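Local coordinates for protein rhamnosidase B (Bacillus sp., PDB 2OKX) that probably hydrolyses alpha-L-rhamnosides to release terminal L-rhamnose, as a glycoside hydrolase of family 78, at residues S210-K215 against A407-V412; K218-L223 against E394-G399; G261-V266 against S313-I318; E469-G474 against F505-L510; Y475-Y480 against P853-R858. All coordinates share one frame; numbering follows the deposited sequence.

How the interactions relate
From the N terminus, strand 207-215 enters first and waits almost two hundred residues for its partner in interaction 1. Just after it, strand 219-223 opens interaction 2, and within that span 261-266 meets 313-318, so interaction 3 lies inside interaction 2, which lies inside interaction 1. Interactions 2 and 3 share a sheet and touch through Asn396 and His315. Further on, interactions 4 and 5 cross: 475-480 departs between the two halves of interaction 4 and finds its partner at 853-858. Interaction 1 and these two reach one mixed sheet, and interaction 5 ties it to the glycosidase domain. Tyr480 also packs on Pro263 of interaction 3.

Interaction 1. Residues S210-K215 against A407-V412; sequences SLSRVK and AERRAV
A salt-bridge network of Arg213, Glu408 and Arg410 stands on one face of the antiparallel pairing between strand 210-215 and strand 407-410. Arg213 takes the carboxylate side-on: NE of Arg213 gives a nearly straight bond to OE1 of Glu408 at 2.8 Å, and NH2 of Arg213 gives a second to OE2 of Glu408 at 3.0 Å. Both oxygens lie close to the guanidinium plane, but each is met from above the carboxylate plane, the two groups being turned 56° apart. A bend at chi3 (67°) in the otherwise extended Arg213 chain sets NE against its oxygen, while NH1 turns to the backbone O of Asp434. Arg410 adds NE and NH2, both directed at OE1 of Glu408, which therefore accepts three N-H groups. An alanine in place of Glu408 would probably leave the guanidinium groups of Arg213 and Arg410, with NE of Arg213 only 3.6 Å from NH2 of Arg410, without the negative charge they share. Beneath the network, Arg213 and Glu408 form a hydrogen-bonded pair, N to O in both directions. On the face of Ser212 and Val214, OG of Ser212 lies 3.6 Å from CA of Arg409, and NH2 of Arg409 passes 3.3 Å from CB of Ser210. A water joins Leu211 N to Arg410 O. This is an antiparallel beta ladder with a cross-strand ion pair, in a sheet where strand 207-215 also pairs with strand 436-443.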
# COMPACT_ATOMS: atom_id res chain seq x y z
N SER A 210 4.34 12.88 23.52
CA SER A 210 5.32 13.89 23.88
C SER A 210 5.04 15.24 23.25
O SER A 210 4.21 15.38 22.35
CB SER A 210 6.72 13.44 23.43
OG SER A 210 6.80 13.38 22.02
N LEU A 211 5.74 16.25 23.77
CA LEU A 211 5.65 17.61 23.27
C LEU A 211 7.10 18.07 23.25
O LEU A 211 7.85 17.82 24.19
CB LEU A 211 4.81 18.50 24.19
CG LEU A 211 4.56 19.92 23.65
CD1 LEU A 211 3.31 20.51 24.27
CD2 LEU A 211 5.77 20.79 23.93
N SER A 212 7.51 18.73 22.18
CA SER A 212 8.89 19.18 22.08
C SER A 212 8.99 20.53 21.40
O SER A 212 8.12 20.92 20.62
CB SER A 212 9.72 18.18 21.27
OG SER A 212 9.65 16.86 21.81
N ARG A 213 10.07 21.25 21.71
CA ARG A 213 10.34 22.52 21.06
C ARG A 213 11.31 22.09 19.97
O ARG A 213 12.36 21.52 20.27
CB ARG A 213 11.01 23.51 22.02
CG ARG A 213 11.41 24.83 21.35
CD ARG A 213 11.91 25.85 22.37
NE ARG A 213 13.18 25.47 22.98
CZ ARG A 213 14.37 25.94 22.60
NH1 ARG A 213 14.45 26.83 21.62
NH2 ARG A 213 15.47 25.54 23.22
N VAL A 214 10.97 22.33 18.72
CA VAL A 214 11.83 21.89 17.63
C VAL A 214 12.07 22.93 16.53
O VAL A 214 11.40 23.97 16.48
CB VAL A 214 11.24 20.63 16.96
CG1 VAL A 214 10.94 19.57 18.03
CG2 VAL A 214 9.97 20.99 16.20
N LYS A 215 13.02 22.63 15.66
CA LYS A 215 13.35 23.49 14.53
C LYS A 215 13.72 22.63 13.32
O LYS A 215 14.45 21.65 13.46
CB LYS A 215 14.54 24.40 14.85
CG LYS A 215 14.26 25.48 15.87
CD LYS A 215 15.52 26.31 16.11
CE LYS A 215 15.26 27.46 17.08
NZ LYS A 215 16.51 28.20 17.40
N ALA A 407 15.60 19.56 18.87
CA ALA A 407 14.55 18.65 19.33
C ALA A 407 14.66 18.62 20.84
O ALA A 407 15.48 17.89 21.40
CB ALA A 407 14.75 17.26 18.75
N GLU A 408 13.84 19.42 21.50
CA GLU A 408 13.87 19.55 22.95
C GLU A 408 12.57 19.10 23.61
O GLU A 408 11.56 19.80 23.53
CB GLU A 408 14.15 21.02 23.30
CG GLU A 408 14.36 21.33 24.76
CD GLU A 408 14.46 22.83 24.99
OE1 GLU A 408 13.42 23.52 24.94
OE2 GLU A 408 15.59 23.32 25.20
N ARG A 409 12.61 17.94 24.25
CA ARG A 409 11.42 17.41 24.92
C ARG A 409 11.00 18.23 26.12
O ARG A 409 11.83 18.63 26.93
CB ARG A 409 11.68 15.98 25.39
CG ARG A 409 11.65 14.93 24.30
CD ARG A 409 10.45 14.02 24.47
NE ARG A 409 10.25 13.67 25.88
CZ ARG A 409 9.51 12.65 26.30
NH1 ARG A 409 9.38 12.41 27.60
NH2 ARG A 409 8.89 11.87 25.42
N ARG A 410 9.69 18.47 26.23
CA ARG A 410 9.10 19.22 27.34
C ARG A 410 7.95 18.37 27.90
O ARG A 410 7.34 17.59 27.17
CB ARG A 410 8.51 20.55 26.86
CG ARG A 410 9.48 21.52 26.19
CD ARG A 410 10.60 21.92 27.13
NE ARG A 410 11.34 23.08 26.63
CZ ARG A 410 10.96 24.34 26.78
NH1 ARG A 410 9.83 24.63 27.42
NH2 ARG A 410 11.70 25.32 26.28
N ALA A 411 7.67 18.51 29.19
CA ALA A 411 6.58 17.75 29.79
C ALA A 411 5.28 18.18 29.11
O ALA A 411 5.12 19.35 28.77
CB ALA A 411 6.51 18.02 31.29
N VAL A 412 4.37 17.23 28.90
CA VAL A 412 3.10 17.56 28.26
C VAL A 412 2.13 18.21 29.26
O VAL A 412 1.82 17.62 30.29
CB VAL A 412 2.41 16.29 27.69
CG1 VAL A 412 1.10 16.67 27.03
CG2 VAL A 412 3.32 15.60 26.69
O HOH W 1 7.24 15.21 26.25

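Interaction 2. Residues K218-L223 against E394-G399; sequences KYAAAL and EENVFG
Glu394 meets Tyr219 first, its CG 3.7 Å from CE1 of Tyr219. The two side chains cross at about a right angle, with OE2 of Glu394 at the edge of the ring and in its plane; Glu394 OE2 and Tyr219 OH both bond to the hydroxyl of Tyr392. In the backbone, CA of Glu394 makes a C-H...O contact with O of Ala220 at 3.3 Å, and a water accepts from Ala220 N while standing 2.8 Å from Glu394 O. Here the chain leaves strand 392-393, which edges the antiparallel sheet beside 219-223, and prepares to enter helix 397-402. Asn396 is the N-cap: its OD1 accepts from Gly399 N at 3.0 Å, the donor standing above the amide carbonyl plane. CB of Asn396 rests 3.6 Å from O of Ala220. CG, anti to the backbone N (chi1 -180°), comes in beside CB of Ala222, and ND2 bonds to His315 ND1. At Gly399 a CB would come within 2.3 Å of Asn396 ND2, a clash that the bare glycine avoids.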
# COMPACT_ATOMS: atom_id res chain seq x y z
N LYS A 218 17.11 25.21 7.90
CA LYS A 218 16.86 26.49 7.23
C LYS A 218 16.30 26.23 5.84
O LYS A 218 15.38 26.91 5.38
CB LYS A 218 18.16 27.29 7.10
CG LYS A 218 18.96 27.51 8.39
CD LYS A 218 18.24 28.42 9.37
CE LYS A 218 19.17 28.88 10.48
NZ LYS A 218 19.78 27.74 11.24
N TYR A 219 16.86 25.23 5.17
CA TYR A 219 16.45 24.86 3.82
C TYR A 219 16.11 23.36 3.76
O TYR A 219 16.91 22.53 4.17
CB TYR A 219 17.59 25.18 2.83
CG TYR A 219 17.34 24.74 1.40
CD1 TYR A 219 16.41 25.40 0.59
CD2 TYR A 219 17.99 23.63 0.88
CE1 TYR A 219 16.15 24.97 -0.70
CE2 TYR A 219 17.74 23.19 -0.42
CZ TYR A 219 16.82 23.86 -1.20
OH TYR A 219 16.54 23.41 -2.46
N ALA A 220 14.93 23.03 3.26
CA ALA A 220 14.50 21.63 3.12
C ALA A 220 13.61 21.55 1.89
O ALA A 220 12.59 22.23 1.81
CB ALA A 220 13.74 21.17 4.36
N ALA A 221 14.00 20.72 0.93
CA ALA A 221 13.23 20.62 -0.30
C ALA A 221 12.98 19.18 -0.73
O ALA A 221 13.80 18.29 -0.49
CB ALA A 221 13.94 21.38 -1.42
N ALA A 222 11.84 18.98 -1.38
CA ALA A 222 11.45 17.68 -1.89
C ALA A 222 11.51 17.80 -3.41
O ALA A 222 10.86 18.68 -4.00
CB ALA A 222 10.04 17.32 -1.42
N LEU A 223 12.30 16.93 -4.04
CA LEU A 223 12.47 16.96 -5.49
C LEU A 223 12.00 15.68 -6.16
O LEU A 223 12.29 14.58 -5.69
CB LEU A 223 13.94 17.16 -5.84
CG LEU A 223 14.94 17.71 -4.82
CD1 LEU A 223 16.32 17.76 -5.46
CD2 LEU A 223 14.52 19.08 -4.34
N GLU A 394 9.85 23.73 -1.36
CA GLU A 394 10.61 23.97 -0.15
C GLU A 394 9.71 23.81 1.08
O GLU A 394 10.12 24.09 2.21
CB GLU A 394 11.25 25.36 -0.20
CG GLU A 394 12.53 25.39 -1.03
CD GLU A 394 13.00 26.79 -1.38
OE1 GLU A 394 12.84 27.71 -0.56
OE2 GLU A 394 13.55 26.96 -2.49
N GLU A 395 8.48 23.37 0.85
CA GLU A 395 7.53 23.13 1.93
C GLU A 395 7.61 21.62 2.08
O GLU A 395 6.79 20.88 1.55
CB GLU A 395 6.14 23.59 1.49
CG GLU A 395 6.12 25.07 1.10
CD GLU A 395 4.76 25.56 0.64
OE1 GLU A 395 4.34 25.20 -0.48
OE2 GLU A 395 4.11 26.29 1.42
N ASN A 396 8.63 21.18 2.82
CA ASN A 396 8.93 19.77 3.00
C ASN A 396 8.78 19.25 4.43
O ASN A 396 9.72 19.28 5.23
CB ASN A 396 10.36 19.54 2.49
CG ASN A 396 10.81 18.10 2.61
OD1 ASN A 396 10.01 17.20 2.87
ND2 ASN A 396 12.10 17.88 2.42
N VAL A 397 7.59 18.73 4.73
CA VAL A 397 7.30 18.22 6.06
C VAL A 397 8.17 17.02 6.44
O VAL A 397 8.66 16.94 7.56
CB VAL A 397 5.82 17.83 6.20
CG1 VAL A 397 5.55 17.25 7.59
CG2 VAL A 397 4.95 19.07 5.97
N PHE A 398 8.36 16.09 5.50
CA PHE A 398 9.17 14.90 5.78
C PHE A 398 10.60 15.27 6.15
O PHE A 398 11.10 14.87 7.21
CB PHE A 398 9.16 13.96 4.57
CG PHE A 398 9.88 12.66 4.81
CD1 PHE A 398 9.29 11.65 5.56
CD2 PHE A 398 11.15 12.45 4.28
CE1 PHE A 398 9.96 10.44 5.78
CE2 PHE A 398 11.83 11.24 4.50
CZ PHE A 398 11.23 10.24 5.25
N GLY A 399 11.27 16.02 5.29
CA GLY A 399 12.64 16.41 5.56
C GLY A 399 12.79 17.19 6.84
O GLY A 399 13.79 17.05 7.55
O HOH W 2 12.61 24.95 3.06

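Interaction 3. Residues G261-V266 against S313-I318; sequences GFPTGV and SSHFAI. With GOL (glycerol), chain G.
His315 loses the most surface here, its CB pressed against the ring of Pro263, 3.6 Å from CD of Pro263. The two side chains cross at about a right angle, and CD2 of the imidazole reaches CG2 of Thr264 at 4.0 Å. Both ring nitrogens are bonded, ND1 with Asn396 and NE2 with Asp483. The carbonyl O of His315 accepts from a water at 2.7 Å, and that water also takes Thr264 N and gives to Gly265 O; a glycerol, probably from the crystallisation liquor, adds two weak bonds to His315 O and a firm one to Gly265 O. Gly261 and Ala317 come next as a hydrogen-bonded antiparallel pair: Gly261 N gives a nearly straight bond to Ala317 O at 2.7 Å, answered by Ala317 N to Gly261 O at 2.9 Å. The first strand ends at Phe262, which also opens a type I turn running to Gly265. Phe262 and Phe316 lie side by side, planes at 22° but slid apart, with CE1 of Phe262 3.7 Å from CD2 of Phe316. Val266 CG2 covers one face of the Phe262 ring and the glycerol meets its edge. An alanine in place of Phe262 would probably open a gap between Phe316 and Val266. Strand 256-262 pairs with 288-294 on its other side, while strand 314-320 lies between it and strand 219-223 in this antiparallel sheet.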
# COMPACT_ATOMS: atom_id res chain seq x y z
N GLY A 261 22.25 18.09 4.32
CA GLY A 261 21.50 16.95 4.83
C GLY A 261 20.77 16.19 3.74
O GLY A 261 20.22 16.78 2.82
N PHE A 262 20.78 14.87 3.86
CA PHE A 262 20.11 14.01 2.90
C PHE A 262 19.23 13.03 3.68
O PHE A 262 19.66 11.93 4.02
CB PHE A 262 21.15 13.27 2.06
CG PHE A 262 21.95 14.18 1.17
CD1 PHE A 262 21.45 14.58 -0.07
CD2 PHE A 262 23.17 14.69 1.59
CE1 PHE A 262 22.15 15.47 -0.88
CE2 PHE A 262 23.89 15.59 0.79
CZ PHE A 262 23.38 15.98 -0.45
N PRO A 263 17.99 13.45 3.97
CA PRO A 263 17.01 12.64 4.71
C PRO A 263 16.91 11.22 4.20
O PRO A 263 16.74 10.28 4.97
CB PRO A 263 15.72 13.42 4.52
CG PRO A 263 16.19 14.83 4.45
CD PRO A 263 17.38 14.71 3.53
N THR A 264 17.00 11.06 2.88
CA THR A 264 16.90 9.75 2.26
C THR A 264 18.20 9.29 1.62
O THR A 264 18.21 8.34 0.83
CB THR A 264 15.75 9.72 1.22
OG1 THR A 264 15.88 10.83 0.32
CG2 THR A 264 14.41 9.82 1.92
N GLY A 265 19.29 9.96 1.96
CA GLY A 265 20.60 9.60 1.44
C GLY A 265 20.95 10.16 0.07
O GLY A 265 20.14 10.84 -0.57
N VAL A 266 22.17 9.88 -0.37
CA VAL A 266 22.66 10.34 -1.67
C VAL A 266 22.45 9.23 -2.71
O VAL A 266 23.04 8.15 -2.60
CB VAL A 266 24.16 10.68 -1.61
CG1 VAL A 266 24.65 11.14 -2.98
CG2 VAL A 266 24.41 11.76 -0.57
N SER A 313 9.52 11.21 -3.72
CA SER A 313 10.37 12.36 -3.51
C SER A 313 11.79 12.06 -3.03
O SER A 313 12.02 11.13 -2.26
CB SER A 313 9.71 13.31 -2.50
OG SER A 313 8.45 13.76 -2.96
N SER A 314 12.73 12.86 -3.53
CA SER A 314 14.13 12.77 -3.13
C SER A 314 14.27 14.02 -2.25
O SER A 314 13.64 15.04 -2.53
CB SER A 314 15.05 12.86 -4.35
OG SER A 314 14.88 11.73 -5.19
N HIS A 315 15.06 13.94 -1.19
CA HIS A 315 15.20 15.06 -0.27
C HIS A 315 16.57 15.69 -0.17
O HIS A 315 17.59 15.00 -0.21
CB HIS A 315 14.73 14.61 1.12
CG HIS A 315 13.27 14.30 1.17
ND1 HIS A 315 12.32 15.24 1.49
CD2 HIS A 315 12.59 13.17 0.85
CE1 HIS A 315 11.11 14.71 1.36
NE2 HIS A 315 11.25 13.46 0.98
N PHE A 316 16.58 17.02 -0.03
CA PHE A 316 17.81 17.80 0.07
C PHE A 316 17.60 18.90 1.11
O PHE A 316 16.61 19.63 1.05
CB PHE A 316 18.12 18.44 -1.29
CG PHE A 316 19.43 19.18 -1.33
CD1 PHE A 316 19.59 20.27 -2.18
CD2 PHE A 316 20.51 18.76 -0.56
CE1 PHE A 316 20.81 20.94 -2.25
CE2 PHE A 316 21.73 19.42 -0.63
CZ PHE A 316 21.88 20.51 -1.48
N ALA A 317 18.52 19.03 2.06
CA ALA A 317 18.39 20.05 3.08
C ALA A 317 19.74 20.69 3.39
O ALA A 317 20.79 20.08 3.19
CB ALA A 317 17.80 19.46 4.36
N ILE A 318 19.70 21.92 3.89
CA ILE A 318 20.91 22.64 4.24
C ILE A 318 20.65 23.50 5.48
O ILE A 318 19.58 24.09 5.62
CB ILE A 318 21.36 23.59 3.11
CG1 ILE A 318 21.54 22.80 1.81
CG2 ILE A 318 22.66 24.27 3.50
CD1 ILE A 318 21.88 23.68 0.61
C1 GOL G . 19.23 15.10 -3.55
O1 GOL G . 18.45 15.87 -2.83
C2 GOL G . 19.28 13.71 -2.93
O2 GOL G . 17.96 13.14 -2.87
C3 GOL G . 20.19 12.82 -3.76
O3 GOL G . 20.23 11.52 -3.17
O HOH W 3 18.09 12.56 0.72

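Interaction 4. Residues E469-G474 against F505-L510; sequences EYMREG and FRYLFL
Met471 lies over the Tyr507 ring and makes the tight part of this contact. Its CG stands 3.6 Å from the centroid of the Tyr507 ring, almost on the ring normal, a CH-pi contact; SD, over the same face but off centre, comes within 3.5 Å of CG of Tyr507. CG of Met471 sits between the backbone N and carbonyl carbon (chi1 56°), the crowded position, which carries it over the ring. From there a bend at chi3 sends CE of Met471 tip to tip toward Phe509, 3.7 Å from CZ of Phe509, so one methionine makes Met-aromatic contacts with two rings. Arg506 CG closes the opposite face of Tyr507, 3.6 Å above the plane, and the carbonyl O of Glu469 comes to the ring edge, 3.5 Å from CE2 of Tyr507. Tyr507 OH in turn lies over the centre of the Arg506 guanidinium, whose charge is met by Asp835 and Asp442. The other side is looser and wetter. A water links Tyr507 OH, 2.7 Å away, with Met471 O, and past Met471 the chain runs out to exposed Glu473 and Gly474. The segments of strands 470-472 and 507-510 stand 82° apart and do not pair here. Just before, Arg506 and Tyr507 both face Val468 in a classic beta bulge, where strand 462-472 adjoins strand 507-513; strand 436-443 flanks the latter on its other side.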
# COMPACT_ATOMS: atom_id res chain seq x y z
N GLU A 469 4.76 4.53 11.77
CA GLU A 469 4.20 3.30 12.33
C GLU A 469 4.88 2.85 13.62
O GLU A 469 4.25 2.21 14.46
CB GLU A 469 4.36 2.14 11.35
CG GLU A 469 3.80 2.33 9.97
CD GLU A 469 3.89 1.05 9.17
OE1 GLU A 469 5.02 0.59 8.90
OE2 GLU A 469 2.83 0.50 8.82
N TYR A 470 6.16 3.16 13.74
CA TYR A 470 6.94 2.71 14.87
C TYR A 470 7.93 3.69 15.48
O TYR A 470 8.61 4.43 14.77
CB TYR A 470 7.71 1.45 14.43
CG TYR A 470 8.53 0.78 15.51
CD1 TYR A 470 9.86 1.13 15.73
CD2 TYR A 470 7.95 -0.18 16.35
CE1 TYR A 470 10.60 0.54 16.76
CE2 TYR A 470 8.67 -0.77 17.37
CZ TYR A 470 10.00 -0.41 17.57
OH TYR A 470 10.70 -1.01 18.60
N MET A 471 7.98 3.69 16.80
CA MET A 471 8.92 4.51 17.55
C MET A 471 9.06 3.90 18.93
O MET A 471 8.11 3.32 19.47
CB MET A 471 8.50 5.99 17.59
CG MET A 471 7.14 6.33 18.13
SD MET A 471 6.66 8.03 17.65
CE MET A 471 7.94 9.00 18.46
N ARG A 472 10.26 3.98 19.49
CA ARG A 472 10.53 3.41 20.80
C ARG A 472 11.76 4.01 21.46
O ARG A 472 12.84 4.05 20.87
CB ARG A 472 10.74 1.89 20.67
CG ARG A 472 11.10 1.19 21.98
CD ARG A 472 11.56 -0.25 21.75
NE ARG A 472 11.93 -0.92 23.00
CZ ARG A 472 11.05 -1.39 23.88
NH1 ARG A 472 9.74 -1.29 23.66
NH2 ARG A 472 11.48 -1.96 25.00
N GLU A 473 11.58 4.49 22.68
CA GLU A 473 12.66 5.05 23.48
C GLU A 473 13.68 5.93 22.76
O GLU A 473 14.88 5.67 22.81
CB GLU A 473 13.37 3.90 24.21
CG GLU A 473 12.44 3.13 25.15
CD GLU A 473 13.08 1.93 25.81
OE1 GLU A 473 12.47 1.39 26.75
OE2 GLU A 473 14.17 1.51 25.39
N GLY A 474 13.20 6.98 22.09
CA GLY A 474 14.11 7.88 21.40
C GLY A 474 14.34 7.55 19.94
O GLY A 474 14.92 8.35 19.21
N PHE A 505 -0.73 4.84 9.67
CA PHE A 505 0.27 5.15 10.68
C PHE A 505 -0.32 4.93 12.06
O PHE A 505 -1.52 4.71 12.21
CB PHE A 505 0.68 6.62 10.55
CG PHE A 505 -0.45 7.58 10.82
CD1 PHE A 505 -0.67 8.08 12.10
CD2 PHE A 505 -1.32 7.94 9.80
CE1 PHE A 505 -1.76 8.91 12.36
CE2 PHE A 505 -2.42 8.78 10.05
CZ PHE A 505 -2.63 9.26 11.34
N ARG A 506 0.53 4.98 13.08
CA ARG A 506 0.06 4.85 14.45
C ARG A 506 0.35 6.16 15.19
O ARG A 506 -0.48 6.64 15.96
CB ARG A 506 0.75 3.70 15.20
CG ARG A 506 0.50 3.80 16.71
CD ARG A 506 0.89 2.56 17.53
NE ARG A 506 0.75 2.86 18.96
CZ ARG A 506 1.07 2.03 19.95
NH1 ARG A 506 1.54 0.81 19.70
NH2 ARG A 506 0.95 2.43 21.21
N TYR A 507 1.52 6.73 14.95
CA TYR A 507 1.93 7.97 15.62
C TYR A 507 1.92 9.15 14.66
O TYR A 507 2.45 9.06 13.56
CB TYR A 507 3.34 7.81 16.19
CG TYR A 507 3.50 6.57 17.05
CD1 TYR A 507 3.22 6.60 18.42
CD2 TYR A 507 3.94 5.38 16.48
CE1 TYR A 507 3.38 5.46 19.21
CE2 TYR A 507 4.10 4.23 17.26
CZ TYR A 507 3.83 4.28 18.62
OH TYR A 507 4.03 3.15 19.38
N LEU A 508 1.33 10.26 15.08
CA LEU A 508 1.27 11.44 14.25
C LEU A 508 2.08 12.59 14.83
O LEU A 508 1.84 13.03 15.96
CB LEU A 508 -0.18 11.90 14.07
CG LEU A 508 -0.40 13.10 13.14
CD1 LEU A 508 -0.13 12.70 11.70
CD2 LEU A 508 -1.83 13.60 13.27
N PHE A 509 3.06 13.06 14.07
CA PHE A 509 3.85 14.20 14.51
C PHE A 509 3.07 15.41 14.01
O PHE A 509 2.93 15.59 12.80
CB PHE A 509 5.24 14.19 13.87
CG PHE A 509 6.21 13.25 14.52
CD1 PHE A 509 6.12 11.88 14.30
CD2 PHE A 509 7.20 13.73 15.36
CE1 PHE A 509 7.02 10.99 14.91
CE2 PHE A 509 8.11 12.86 15.98
CZ PHE A 509 8.01 11.49 15.75
N LEU A 510 2.53 16.20 14.93
CA LEU A 510 1.78 17.39 14.55
C LEU A 510 2.64 18.56 15.00
O LEU A 510 2.80 18.78 16.20
CB LEU A 510 0.42 17.42 15.26
CG LEU A 510 -0.54 18.53 14.80
CD1 LEU A 510 -0.99 18.25 13.38
CD2 LEU A 510 -1.73 18.60 15.73
O HOH W 4 5.80 1.56 18.20

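Interaction 5. Residues Y475-Y480 against P853-R858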
# COMPACT_ATOMS: atom_id res chain seq x y z
N TYR A 475 13.92 6.37 19.51
CA TYR A 475 14.09 5.97 18.12
C TYR A 475 12.78 6.09 17.36
O TYR A 475 11.76 5.55 17.79
CB TYR A 475 14.61 4.54 18.01
CG TYR A 475 14.53 3.95 16.61
CD1 TYR A 475 13.58 2.98 16.29
CD2 TYR A 475 15.41 4.37 15.61
CE1 TYR A 475 13.51 2.43 15.01
CE2 TYR A 475 15.35 3.83 14.32
CZ TYR A 475 14.40 2.86 14.03
OH TYR A 475 14.35 2.31 12.77
N THR A 476 12.82 6.80 16.24
CA THR A 476 11.65 6.96 15.39
C THR A 476 11.97 6.28 14.07
O THR A 476 12.98 6.59 13.45
CB THR A 476 11.35 8.46 15.11
OG1 THR A 476 10.92 9.11 16.31
CG2 THR A 476 10.25 8.59 14.05
N GLN A 477 11.15 5.32 13.64
CA GLN A 477 11.42 4.68 12.36
C GLN A 477 10.74 5.55 11.31
O GLN A 477 9.53 5.48 11.13
CB GLN A 477 10.84 3.25 12.29
CG GLN A 477 11.24 2.53 11.01
CD GLN A 477 10.71 1.11 10.92
OE1 GLN A 477 10.53 0.43 11.93
NE2 GLN A 477 10.48 0.65 9.70
N HIS A 478 11.53 6.38 10.63
CA HIS A 478 10.96 7.25 9.61
C HIS A 478 10.54 6.45 8.38
O HIS A 478 11.16 5.44 8.05
CB HIS A 478 11.95 8.35 9.23
CG HIS A 478 12.11 9.38 10.31
ND1 HIS A 478 13.25 9.48 11.08
CD2 HIS A 478 11.25 10.30 10.78
CE1 HIS A 478 13.08 10.43 11.98
NE2 HIS A 478 11.88 10.94 11.83
N THR A 479 9.49 6.92 7.72
CA THR A 479 8.97 6.24 6.55
C THR A 479 9.75 6.60 5.28
O THR A 479 9.18 7.13 4.33
CB THR A 479 7.46 6.55 6.36
OG1 THR A 479 7.27 7.96 6.20
CG2 THR A 479 6.67 6.09 7.58
N TYR A 480 11.05 6.31 5.27
CA TYR A 480 11.89 6.60 4.11
C TYR A 480 11.21 6.01 2.88
O TYR A 480 10.83 4.84 2.89
CB TYR A 480 13.27 5.96 4.27
CG TYR A 480 14.00 6.36 5.53
CD1 TYR A 480 14.46 7.67 5.72
CD2 TYR A 480 14.21 5.44 6.55
CE1 TYR A 480 15.11 8.04 6.89
CE2 TYR A 480 14.85 5.80 7.72
CZ TYR A 480 15.30 7.10 7.89
OH TYR A 480 15.93 7.45 9.06
N PRO A 853 19.35 -2.34 7.89
CA PRO A 853 19.34 -3.72 8.37
C PRO A 853 18.99 -3.90 9.85
O PRO A 853 18.68 -5.00 10.29
CB PRO A 853 20.76 -4.20 8.05
CG PRO A 853 21.57 -2.95 8.22
CD PRO A 853 20.71 -1.93 7.49
N ASP A 854 19.03 -2.80 10.61
CA ASP A 854 18.71 -2.86 12.03
C ASP A 854 17.20 -2.73 12.26
O ASP A 854 16.71 -2.98 13.36
CB ASP A 854 19.44 -1.76 12.80
CG ASP A 854 20.95 -1.94 12.79
OD1 ASP A 854 21.43 -2.99 13.24
OD2 ASP A 854 21.65 -1.02 12.32
N MET A 855 16.48 -2.32 11.22
CA MET A 855 15.03 -2.15 11.34
C MET A 855 14.37 -3.50 11.59
O MET A 855 14.78 -4.51 11.03
CB MET A 855 14.45 -1.56 10.06
CG MET A 855 14.99 -0.19 9.70
SD MET A 855 14.27 0.39 8.17
CE MET A 855 14.39 2.19 8.39
N LEU A 856 13.35 -3.50 12.44
CA LEU A 856 12.63 -4.72 12.74
C LEU A 856 11.97 -5.23 11.46
O LEU A 856 11.90 -6.44 11.21
CB LEU A 856 11.56 -4.46 13.81
CG LEU A 856 12.10 -4.08 15.20
CD1 LEU A 856 10.97 -3.57 16.09
CD2 LEU A 856 12.78 -5.30 15.82
N THR A 857 11.49 -4.29 10.65
CA THR A 857 10.80 -4.59 9.40
C THR A 857 10.56 -3.25 8.69
O THR A 857 10.74 -2.20 9.30
CB THR A 857 9.42 -5.24 9.70
OG1 THR A 857 8.72 -5.51 8.48
CG2 THR A 857 8.58 -4.31 10.57
N ARG A 858 10.18 -3.29 7.42
CA ARG A 858 9.90 -2.04 6.71
C ARG A 858 8.48 -1.64 7.14
O ARG A 858 8.30 -0.75 7.97
CB ARG A 858 9.93 -2.23 5.19
CG ARG A 858 9.56 -0.95 4.44
CD ARG A 858 9.32 -1.17 2.95
NE ARG A 858 8.22 -2.08 2.67
CZ ARG A 858 7.36 -1.94 1.66
NH1 ARG A 858 7.48 -0.90 0.83
NH2 ARG A 858 6.40 -2.83 1.46
O HOH W 5 12.36 -1.02 13.33
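The Gln477 side-chain amide meets Thr857 directly and Leu856 through a water: OE1 of Gln477 is gripped by that water, 2.7 Å away, which in turn accepts from Leu856 N, and by His860 NE2. The nitrogen of the same amide works directly across the contact: NE2 of Gln477 gives a hydrogen bond to Thr857 O at 2.9 Å, arriving in the plane of that carbonyl but tilted 25° out of the Gln477 amide plane. Arg858 O lies 3.1 Å from NE2 of Gln477. The chain of Gln477 is extended, with CG anti to the backbone N (chi1 -174°), which lets the amide reach the facing loop. Met855 reaches back. Its CE meets the Tyr480 ring at the edge, near its plane, 3.7 Å from CE2 of Tyr480, while its CG lies 4.0 Å from OH of Tyr475, the two side chains crossing at about a right angle. Tyr480 OH is held by Glu287, and His478 CB lies over one face of the Tyr480 ring, toward its rim. The contact joins the concanavalin-like domain to the six-hairpin glycosidase domain: strand 475-477 pairs with strand 462-472 through Gln477 and Tyr470, whereas 853-858 belongs to the loop between helices 817-833 and 868-876, where Arg858 turns away to Glu841 and Glu572.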